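Putative conjugative transposon recombinase (Clostridium difficile, PDB 3G13) probably binds DNA and carries out strand exchange as a serine recombinase, this piece being its N-terminal resolvase domain. Local coordinates at residues Arg7-Cys12 against Gly74-Val79. Residues are numbered along the deposited sequence; the frame is centred on the assembly and turned at random.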
loop_
_atom_site.group_PDB
_atom_site.type_symbol
_atom_site.label_atom_id
_atom_site.label_comp_id
_atom_site.label_asym_id
_atom_site.label_seq_id
_atom_site.Cartn_x
_atom_site.Cartn_y
_atom_site.Cartn_z
ATOM N N ARG A 7 18.409 16.963 14.591
ATOM C CA ARG A 7 17.694 16.569 15.813
ATOM C C ARG A 7 16.927 15.272 15.555
ATOM O O ARG A 7 15.999 15.210 14.737
ATOM C CB ARG A 7 16.779 17.697 16.337
ATOM C CG ARG A 7 17.574 18.974 16.832
ATOM C CD ARG A 7 16.733 19.891 17.737
ATOM N NE ARG A 7 16.293 19.237 18.992
ATOM C CZ ARG A 7 17.015 19.108 20.113
ATOM N NH1 ARG A 7 18.246 19.590 20.223
ATOM N NH2 ARG A 7 16.485 18.488 21.150
ATOM N N VAL A 8 17.361 14.227 16.234
ATOM C CA VAL A 8 16.867 12.885 15.947
ATOM C C VAL A 8 16.050 12.353 17.110
ATOM O O VAL A 8 16.509 12.344 18.250
ATOM C CB VAL A 8 18.016 11.921 15.565
ATOM C CG1 VAL A 8 17.468 10.531 15.171
ATOM C CG2 VAL A 8 18.845 12.524 14.400
ATOM N N ALA A 9 14.837 11.904 16.822
ATOM C CA ALA A 9 14.027 11.202 17.833
ATOM C C ALA A 9 13.832 9.720 17.477
ATOM O O ALA A 9 14.141 9.290 16.344
ATOM C CB ALA A 9 12.656 11.895 17.952
ATOM N N ALA A 10 13.293 8.943 18.424
ATOM C CA ALA A 10 12.836 7.572 18.139
ATOM C C ALA A 10 11.449 7.424 18.679
ATOM O O ALA A 10 11.160 7.938 19.759
ATOM C CB ALA A 10 13.758 6.514 18.764
ATOM N N TYR A 11 10.598 6.743 17.912
ATOM C CA TYR A 11 9.293 6.311 18.408
ATOM C C TYR A 11 9.202 4.806 18.637
ATOM O O TYR A 11 9.465 4.015 17.728
ATOM C CB TYR A 11 8.135 6.797 17.520
ATOM C CG TYR A 11 6.838 6.382 18.177
ATOM C CD1 TYR A 11 6.348 7.088 19.290
ATOM C CD2 TYR A 11 6.157 5.227 17.764
ATOM C CE1 TYR A 11 5.217 6.688 19.951
ATOM C CE2 TYR A 11 4.990 4.828 18.412
ATOM C CZ TYR A 11 4.533 5.576 19.521
ATOM O OH TYR A 11 3.393 5.218 20.192
ATOM N N CYS A 12 8.817 4.413 19.854
ATOM C CA CYS A 12 8.816 3.005 20.265
ATOM C C CYS A 12 7.437 2.499 20.672
ATOM O O CYS A 12 6.661 3.222 21.326
ATOM C CB CYS A 12 9.769 2.765 21.452
ATOM S SG CYS A 12 11.413 3.521 21.313
ATOM N N GLY A 74 9.202 22.209 16.083
ATOM C CA GLY A 74 10.545 22.332 15.511
ATOM C C GLY A 74 11.661 21.652 16.295
ATOM O O GLY A 74 12.846 21.940 16.087
ATOM N N GLU A 75 11.299 20.725 17.175
ATOM C CA GLU A 75 12.304 20.035 18.005
ATOM C C GLU A 75 12.932 18.811 17.339
ATOM O O GLU A 75 13.923 18.276 17.844
ATOM C CB GLU A 75 11.695 19.638 19.350
ATOM C CG GLU A 75 11.576 20.809 20.288
ATOM C CD GLU A 75 10.664 20.532 21.460
ATOM O OE1 GLU A 75 10.654 19.380 21.979
ATOM O OE2 GLU A 75 9.948 21.475 21.865
ATOM N N ILE A 76 12.355 18.355 16.217
ATOM C CA ILE A 76 12.755 17.053 15.641
ATOM C C ILE A 76 12.886 17.174 14.128
ATOM O O ILE A 76 11.978 17.723 13.482
ATOM C CB ILE A 76 11.721 15.946 15.994
ATOM C CG1 ILE A 76 11.631 15.737 17.522
ATOM C CG2 ILE A 76 12.028 14.602 15.257
ATOM C CD1 ILE A 76 10.449 14.892 17.973
ATOM N N ASP A 77 13.994 16.669 13.573
ATOM C CA ASP A 77 14.232 16.700 12.111
ATOM C C ASP A 77 14.008 15.343 11.469
ATOM O O ASP A 77 13.671 15.254 10.287
ATOM C CB ASP A 77 15.655 17.184 11.766
ATOM C CG ASP A 77 15.943 18.603 12.248
ATOM O OD1 ASP A 77 15.140 19.538 11.938
ATOM O OD2 ASP A 77 16.988 18.781 12.916
HETATM N N MSE A 78 14.210 14.293 12.254
HETATM C CA MSE A 78 14.060 12.922 11.804
HETATM C C MSE A 78 13.648 12.015 12.975
HETATM O O MSE A 78 14.222 12.068 14.075
HETATM C CB MSE A 78 15.335 12.409 11.085
HETATM C CG MSE A 78 15.174 10.994 10.499
HETATM SE SE MSE A 78 16.608 10.405 9.311
HETATM C CE MSE A 78 15.516 10.138 7.747
ATOM N N VAL A 79 12.630 11.209 12.720
ATOM C CA VAL A 79 12.155 10.183 13.661
ATOM C C VAL A 79 12.429 8.771 13.199
ATOM O O VAL A 79 11.976 8.365 12.132
ATOM C CB VAL A 79 10.601 10.275 13.852
ATOM C CG1 VAL A 79 10.142 9.308 14.980
ATOM C CG2 VAL A 79 10.202 11.682 14.181
#
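At the edge of the R7 guanidinium, close to its plane, sits the main-chain carbonyl of E75; the Y11 ring meets F64 edge-to-face, its hydroxyl bonded to D50. R7 reaches E75 through a bend at chi3, and NE donates to E75 O at 2.8 Å from above the carbonyl plane rather than along a lone pair; the angle at the hydrogen, 142°, separately marks the bond as bent. The D77 carboxylate, 71° from the guanidinium plane, turns instead to the backbone: OD2 takes R7 N through its anti lone pair at 2.9 Å, nearly linear (173°). D77 N returns a bond to R7 O at 2.7 Å, so one residue grips both main-chain polar atoms of R7. R7 O also accepts M78 N, a longer bond of 3.2 Å lying nearly along the C=O axis. A9 N donates to M78 O at 2.8 Å, which with the M78 N bond brackets the parallel V8/M78 pair; the A9-F80 backbone bond carries the register on to A9/V79. On the face bearing A9 and V79, A9 CB touches I76 CD1 (3.7 Å), and V79 CG1, anti to its backbone N, comes beside Y11 CB; helix 62-72 covers this side through M67, while helix 25-37 packs on V8 and A10 opposite. G74 ends helix 62-72 in a Schellman motif, and the chain then enters strand 78-81 beside strand 6-14, within the mixed 2-1-3-4-5 sheet, last strand antiparallel, of the serine recombinase resolvase domain.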